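Local coordinates for alternansucrase (Leuconostoc mesenteroides, PDB 6HVG), which belongs to glycoside hydrolase family 70, with a circularly permuted barrel catalytic domain and choline-binding-type cell-wall repeats, at residues N405-L410 with Y1270-A1274. Residue numbers count along the deposited sequence, not the author numbering.
Sequences NVDGYL and YFNIA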
ATOM      1  N   ASN A 405       6.573 -13.242  31.422  1.00 56.32           N
ATOM      2  CA  ASN A 405       5.660 -13.939  30.522  1.00 54.54           C
ATOM      3  C   ASN A 405       4.537 -13.073  29.972  1.00 52.17           C
ATOM      4  O   ASN A 405       4.325 -11.955  30.403  1.00 53.85           O
ATOM      5  CB  ASN A 405       5.045 -15.116  31.266  1.00 56.29           C
ATOM      6  CG  ASN A 405       4.054 -14.681  32.329  1.00 58.23           C
ATOM      7  OD1 ASN A 405       2.844 -14.920  32.219  1.00 60.60           O
ATOM      8  ND2 ASN A 405       4.556 -14.060  33.366  1.00 60.32           N
ATOM      9  N   VAL A 406       3.816 -13.633  29.012  1.00 51.00           N
ATOM     10  CA  VAL A 406       2.578 -13.065  28.488  1.00 46.82           C
ATOM     11  C   VAL A 406       1.545 -14.184  28.536  1.00 45.74           C
ATOM     12  O   VAL A 406       1.742 -15.249  27.945  1.00 43.75           O
ATOM     13  CB  VAL A 406       2.762 -12.588  27.041  1.00 47.63           C
ATOM     14  CG1 VAL A 406       1.524 -11.837  26.546  1.00 48.68           C
ATOM     15  CG2 VAL A 406       4.014 -11.719  26.921  1.00 46.81           C
ATOM     16  N   ASP A 407       0.453 -13.943  29.248  1.00 49.37           N
ATOM     17  CA  ASP A 407      -0.641 -14.931  29.442  1.00 53.77           C
ATOM     18  C   ASP A 407      -0.157 -16.327  29.771  1.00 50.71           C
ATOM     19  O   ASP A 407      -0.761 -17.317  29.352  1.00 51.76           O
ATOM     20  CB  ASP A 407      -1.599 -14.966  28.230  1.00 55.61           C
ATOM     21  CG  ASP A 407      -2.436 -13.704  28.110  1.00 58.50           C
ATOM     22  OD1 ASP A 407      -2.447 -12.899  29.069  1.00 60.40           O
ATOM     23  OD2 ASP A 407      -3.086 -13.521  27.058  1.00 62.28           O
ATOM     24  N   GLY A 408       0.925 -16.389  30.539  1.00 51.13           N
ATOM     25  CA  GLY A 408       1.512 -17.664  30.938  1.00 55.68           C
ATOM     26  C   GLY A 408       2.606 -18.197  30.035  1.00 55.02           C
ATOM     27  O   GLY A 408       3.453 -18.969  30.469  1.00 60.63           O
ATOM     28  N   TYR A 409       2.582 -17.805  28.770  1.00 54.95           N
ATOM     29  CA  TYR A 409       3.551 -18.297  27.814  1.00 52.97           C
ATOM     30  C   TYR A 409       4.877 -17.569  27.966  1.00 52.29           C
ATOM     31  O   TYR A 409       4.918 -16.494  28.570  1.00 51.44           O
ATOM     32  CB  TYR A 409       3.022 -18.102  26.415  1.00 50.28           C
ATOM     33  CG  TYR A 409       1.835 -18.951  26.128  1.00 48.33           C
ATOM     34  CD1 TYR A 409       1.977 -20.242  25.657  1.00 47.49           C
ATOM     35  CD2 TYR A 409       0.564 -18.481  26.353  1.00 50.70           C
ATOM     36  CE1 TYR A 409       0.883 -21.035  25.405  1.00 47.31           C
ATOM     37  CE2 TYR A 409      -0.544 -19.268  26.091  1.00 49.71           C
ATOM     38  CZ  TYR A 409      -0.373 -20.543  25.617  1.00 48.00           C
ATOM     39  OH  TYR A 409      -1.465 -21.329  25.345  1.00 48.42           O
ATOM     40  N   LEU A 410       5.946 -18.174  27.438  1.00 47.49           N
ATOM     41  CA  LEU A 410       7.271 -17.596  27.505  1.00 48.29           C
ATOM     42  C   LEU A 410       7.679 -17.053  26.153  1.00 46.12           C
ATOM     43  O   LEU A 410       7.173 -17.492  25.147  1.00 50.18           O
ATOM     44  CB  LEU A 410       8.297 -18.646  27.932  1.00 51.32           C
ATOM     45  CG  LEU A 410       8.000 -19.496  29.161  1.00 52.56           C
ATOM     46  CD1 LEU A 410       9.179 -20.397  29.428  1.00 52.89           C
ATOM     47  CD2 LEU A 410       7.702 -18.646  30.380  1.00 54.13           C
ATOM     48  N   TYR A1270       3.500 -25.689  23.636  1.00 47.48           N
ATOM     49  CA  TYR A1270       4.116 -24.419  24.008  1.00 46.90           C
ATOM     50  C   TYR A1270       4.345 -24.404  25.505  1.00 45.00           C
ATOM     51  O   TYR A1270       3.556 -24.951  26.258  1.00 51.00           O
ATOM     52  CB  TYR A1270       3.231 -23.240  23.594  1.00 47.38           C
ATOM     53  CG  TYR A1270       3.211 -22.906  22.091  1.00 48.16           C
ATOM     54  CD1 TYR A1270       2.309 -23.520  21.230  1.00 47.54           C
ATOM     55  CD2 TYR A1270       4.071 -21.958  21.542  1.00 47.15           C
ATOM     56  CE1 TYR A1270       2.268 -23.210  19.883  1.00 43.43           C
ATOM     57  CE2 TYR A1270       4.035 -21.655  20.190  1.00 44.60           C
ATOM     58  CZ  TYR A1270       3.122 -22.277  19.381  1.00 43.21           C
ATOM     59  OH  TYR A1270       3.096 -21.996  18.047  1.00 48.33           O
ATOM     60  N   PHE A1271       5.416 -23.779  25.956  1.00 43.47           N
ATOM     61  CA  PHE A1271       5.665 -23.731  27.399  1.00 47.93           C
ATOM     62  C   PHE A1271       4.644 -22.832  28.079  1.00 49.02           C
ATOM     63  O   PHE A1271       4.250 -21.803  27.533  1.00 52.61           O
ATOM     64  CB  PHE A1271       7.107 -23.271  27.704  1.00 49.71           C
ATOM     65  CG  PHE A1271       8.160 -24.108  27.018  1.00 48.36           C
ATOM     66  CD1 PHE A1271       8.260 -25.460  27.305  1.00 46.84           C
ATOM     67  CD2 PHE A1271       8.991 -23.566  26.053  1.00 47.08           C
ATOM     68  CE1 PHE A1271       9.181 -26.246  26.663  1.00 48.20           C
ATOM     69  CE2 PHE A1271       9.930 -24.355  25.411  1.00 46.52           C
ATOM     70  CZ  PHE A1271      10.025 -25.689  25.712  1.00 46.86           C
ATOM     71  N   ASN A1272       4.210 -23.230  29.269  1.00 50.63           N
ATOM     72  CA  ASN A1272       3.277 -22.428  30.051  1.00 53.32           C
ATOM     73  C   ASN A1272       3.445 -22.617  31.554  1.00 56.85           C
ATOM     74  O   ASN A1272       3.796 -23.707  32.012  1.00 57.42           O
ATOM     75  CB  ASN A1272       1.829 -22.736  29.638  1.00 55.40           C
ATOM     76  CG  ASN A1272       0.876 -21.591  29.959  1.00 56.76           C
ATOM     77  OD1 ASN A1272       0.360 -21.499  31.060  1.00 57.29           O
ATOM     78  ND2 ASN A1272       0.670 -20.700  29.002  1.00 59.95           N
ATOM     79  N   ILE A1273       3.161 -21.557  32.312  1.00 58.82           N
ATOM     80  CA  ILE A1273       3.336 -21.555  33.777  1.00 61.98           C
ATOM     81  C   ILE A1273       2.180 -20.897  34.554  1.00 65.42           C
ATOM     82  O   ILE A1273       2.328 -20.572  35.724  1.00 65.08           O
ATOM     83  CB  ILE A1273       4.622 -20.804  34.154  1.00 61.14           C
ATOM     84  CG1 ILE A1273       4.675 -19.482  33.393  1.00 61.95           C
ATOM     85  CG2 ILE A1273       5.851 -21.658  33.865  1.00 59.76           C
ATOM     86  CD1 ILE A1273       5.312 -18.364  34.161  1.00 64.76           C
ATOM     87  N   ALA A1274       1.025 -20.722  33.917  1.00 71.36           N
ATOM     88  CA  ALA A1274      -0.058 -19.921  34.497  1.00 75.00           C
ATOM     89  C   ALA A1274      -0.724 -20.622  35.673  1.00 79.48           C
ATOM     90  O   ALA A1274      -0.925 -20.020  36.732  1.00 79.84           O
ATOM     91  CB  ALA A1274      -1.087 -19.567  33.435  1.00 73.98           C
TER
HETATM   92  O   HOH W   1       5.670 -20.719  25.658  1.00 42.17           O
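Tyr409 has the amide of Asn1272 over one face of its ring, Asn1272 ND2 standing 3.5 Å from Tyr409 CD2, while the ring edge meets Tyr1270 (Tyr409 CE1 to Tyr1270 CB, 3.7 Å). Its hydroxyl is hydrogen-bonded to the carbonyl of Arg543. Tyr409 is the last residue of a type I' turn that begins at Val406, closed by Tyr409 N to Val406 O (2.8 Å) and Val406 N to Tyr409 O (3.1 Å); Asn405 OD1, just before it, accepts from Gly408 N (2.9 Å) in an Asx motif. Glycine is required at 408: a CB there would strike its own preceding carbonyl, Asn1272 OD1 and the Ala1274 methyl. That close approach lets Ile1273 N donate to Gly408 O (3.2 Å), the one direct hydrogen bond between the segments. A water bridges Leu410 N (3.1 Å) and Phe1271 O (2.6 Å); Leu410 packs on Phe1271 (CD1 to CB, 3.9 Å) and Ile1273 (CD2 to CG1, 4.4 Å). The loop between helix 390-393 and strand 415-416 thus meets that between strands 1248-1252 and 1291-1292 mainly through apolar and aromatic packing, so the contact depends on close fit and backbone geometry, not on charge.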